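RIM-binding protein, isoform F (Drosophila melanogaster, PDB 4Z8A) probably acts as a scaffold at the synaptic active zone, its third SH3 domain binding a peptide derived from the calcium channel Cacophony. Local coordinates at residues Y21-L26 with Q34-F39. Sequence-based numbering, arbitrary orientation. Where two conformers were deposited one is given.
Sequences YDPQEL and QVELCF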
loop_
_atom_site.group_PDB
_atom_site.type_symbol
_atom_site.label_atom_id
_atom_site.label_comp_id
_atom_site.label_asym_id
_atom_site.label_seq_id
_atom_site.Cartn_x
_atom_site.Cartn_y
_atom_site.Cartn_z
ATOM N N TYR A 21 -10.177 -1.422 -1.709
ATOM C CA TYR A 21 -9.549 -0.667 -2.790
ATOM C C TYR A 21 -9.597 -1.382 -4.132
ATOM O O TYR A 21 -8.977 -2.422 -4.309
ATOM C CB TYR A 21 -8.088 -0.358 -2.464
ATOM C CG TYR A 21 -7.411 0.607 -3.419
ATOM C CD1 TYR A 21 -7.774 1.955 -3.445
ATOM C CD2 TYR A 21 -6.364 0.194 -4.239
ATOM C CE1 TYR A 21 -7.148 2.857 -4.292
ATOM C CE2 TYR A 21 -5.711 1.101 -5.085
ATOM C CZ TYR A 21 -6.117 2.424 -5.109
ATOM O OH TYR A 21 -5.502 3.330 -5.917
ATOM N N ASP A 22 -10.338 -0.792 -5.064
ATOM C CA ASP A 22 -10.319 -1.198 -6.465
ATOM C C ASP A 22 -9.784 -0.020 -7.264
ATOM O O ASP A 22 -10.425 1.025 -7.342
ATOM C CB ASP A 22 -11.720 -1.598 -6.921
ATOM C CG ASP A 22 -11.748 -2.137 -8.346
ATOM O OD1 ASP A 22 -10.726 -2.027 -9.056
ATOM O OD2 ASP A 22 -12.797 -2.674 -8.748
ATOM N N PRO A 23 -8.592 -0.170 -7.836
ATOM C CA PRO A 23 -7.940 0.938 -8.533
ATOM C C PRO A 23 -8.843 1.538 -9.603
ATOM O O PRO A 23 -8.778 2.739 -9.809
ATOM C CB PRO A 23 -6.698 0.288 -9.155
ATOM C CG PRO A 23 -6.451 -0.936 -8.310
ATOM C CD PRO A 23 -7.769 -1.394 -7.818
ATOM N N GLN A 24 -9.685 0.740 -10.262
ATOM C CA GLN A 24 -10.572 1.273 -11.308
ATOM C C GLN A 24 -11.628 2.201 -10.746
ATOM O O GLN A 24 -12.148 3.078 -11.443
ATOM C CB GLN A 24 -11.267 0.147 -12.066
ATOM C CG GLN A 24 -10.365 -0.619 -12.963
ATOM C CD GLN A 24 -11.117 -1.411 -14.014
ATOM O OE1 GLN A 24 -11.945 -0.870 -14.750
ATOM N NE2 GLN A 24 -10.829 -2.704 -14.090
ATOM N N GLU A 25 -11.965 2.009 -9.478
ATOM C CA GLU A 25 -12.980 2.852 -8.844
ATOM C C GLU A 25 -12.399 4.049 -8.107
ATOM O O GLU A 25 -13.063 5.073 -7.947
ATOM C CB GLU A 25 -13.803 2.044 -7.849
ATOM C CG GLU A 25 -14.689 1.018 -8.475
ATOM C CD GLU A 25 -15.282 0.064 -7.465
ATOM O OE1 GLU A 25 -15.232 0.372 -6.249
ATOM O OE2 GLU A 25 -15.800 -0.991 -7.895
ATOM N N LEU A 26 -11.174 3.911 -7.615
ATOM C CA LEU A 26 -10.659 4.872 -6.663
ATOM C C LEU A 26 -9.309 5.501 -6.991
ATOM O O LEU A 26 -8.950 6.523 -6.412
ATOM C CB LEU A 26 -10.563 4.190 -5.289
ATOM C CG LEU A 26 -11.907 3.788 -4.684
ATOM C CD1 LEU A 26 -11.708 3.161 -3.307
ATOM C CD2 LEU A 26 -12.818 4.995 -4.565
ATOM N N GLN A 34 -2.671 -1.290 -14.526
ATOM C CA GLN A 34 -1.474 -2.084 -14.744
ATOM C C GLN A 34 -0.675 -2.360 -13.469
ATOM O O GLN A 34 -0.144 -3.460 -13.294
ATOM C CB GLN A 34 -0.558 -1.394 -15.758
ATOM C CG GLN A 34 -1.064 -1.478 -17.189
ATOM C CD GLN A 34 -1.923 -0.312 -17.592
ATOM O OE1 GLN A 34 -2.375 0.490 -16.750
ATOM N NE2 GLN A 34 -2.194 -0.216 -18.893
ATOM N N VAL A 35 -0.561 -1.379 -12.581
ATOM C CA VAL A 35 0.473 -1.504 -11.565
ATOM C C VAL A 35 -0.008 -1.586 -10.115
ATOM O O VAL A 35 0.800 -1.913 -9.245
ATOM C CB VAL A 35 1.507 -0.340 -11.670
ATOM C CG1 VAL A 35 2.078 -0.221 -13.120
ATOM C CG2 VAL A 35 0.906 0.961 -11.202
ATOM N N GLU A 36 -1.298 -1.337 -9.872
ATOM C CA GLU A 36 -1.844 -1.338 -8.501
ATOM C C GLU A 36 -2.623 -2.619 -8.183
ATOM O O GLU A 36 -3.169 -3.282 -9.066
ATOM C CB GLU A 36 -2.726 -0.094 -8.274
ATOM C CG GLU A 36 -1.931 1.188 -8.406
ATOM C CD GLU A 36 -2.761 2.457 -8.232
ATOM O OE1 GLU A 36 -3.923 2.364 -7.807
ATOM O OE2 GLU A 36 -2.231 3.532 -8.569
ATOM N N LEU A 37 -2.626 -2.971 -6.904
ATOM C CA LEU A 37 -3.251 -4.183 -6.407
ATOM C C LEU A 37 -4.660 -3.893 -5.871
ATOM O O LEU A 37 -4.884 -2.856 -5.235
ATOM C CB LEU A 37 -2.351 -4.783 -5.317
ATOM C CG LEU A 37 -2.544 -6.176 -4.737
ATOM C CD1 LEU A 37 -2.487 -7.204 -5.835
ATOM C CD2 LEU A 37 -1.428 -6.429 -3.727
ATOM N N CYS A 38 -5.604 -4.785 -6.177
ATOM C CA CYS A 38 -6.951 -4.724 -5.624
ATOM C C CYS A 38 -7.023 -5.464 -4.276
ATOM O O CYS A 38 -6.411 -6.508 -4.121
ATOM C CB CYS A 38 -7.927 -5.341 -6.628
ATOM S SG CYS A 38 -9.660 -5.146 -6.254
ATOM N N PHE A 39 -7.777 -4.936 -3.306
ATOM C CA PHE A 39 -7.937 -5.667 -2.046
ATOM C C PHE A 39 -9.186 -5.238 -1.288
ATOM O O PHE A 39 -9.820 -4.241 -1.639
ATOM C CB PHE A 39 -6.697 -5.502 -1.146
ATOM C CG PHE A 39 -6.300 -4.062 -0.894
ATOM C CD1 PHE A 39 -6.873 -3.341 0.132
ATOM C CD2 PHE A 39 -5.355 -3.440 -1.699
ATOM C CE1 PHE A 39 -6.503 -2.037 0.366
ATOM C CE2 PHE A 39 -4.980 -2.154 -1.474
ATOM C CZ PHE A 39 -5.561 -1.439 -0.433
#
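Y21 lays its CB over one face of the F39 ring, a CH-pi contact 3.7 Å from the ring centroid, while its own ring runs on toward E36. CG stands anti to the backbone N (chi1 -171°), and at the far end of the ring Y21 OH reaches E36 OE1 at 2.6 Å, on the syn side of the carboxylate. That same oxygen also bonds S27 OG, so two hydroxyls grip it; OE2 is held by N29 and forms a salt bridge to a basic side chain of the bound peptide. Y21 OH and S27 OG thus hold one carboxylate oxygen while the other faces the peptide, and Y21 also packs on an apolar peptide side chain, as expected of the RT loop in an SH3 domain. An alanine at Y21 would probably leave E36 OE1 without one of its two hydroxyl mates and open a gap beside the peptide. P23 CG rests on E36 CB at 3.8 Å. Y21 and F39 pair antiparallel through Y21 N to F39 O (2.8 Å) and F39 N to Y21 O (3.0 Å). L37 and F39 pack on strands 56-61 and 64-69, whereas helix 23-26, N-capped by D22, lies beside helix 32-35, P23 touching A32.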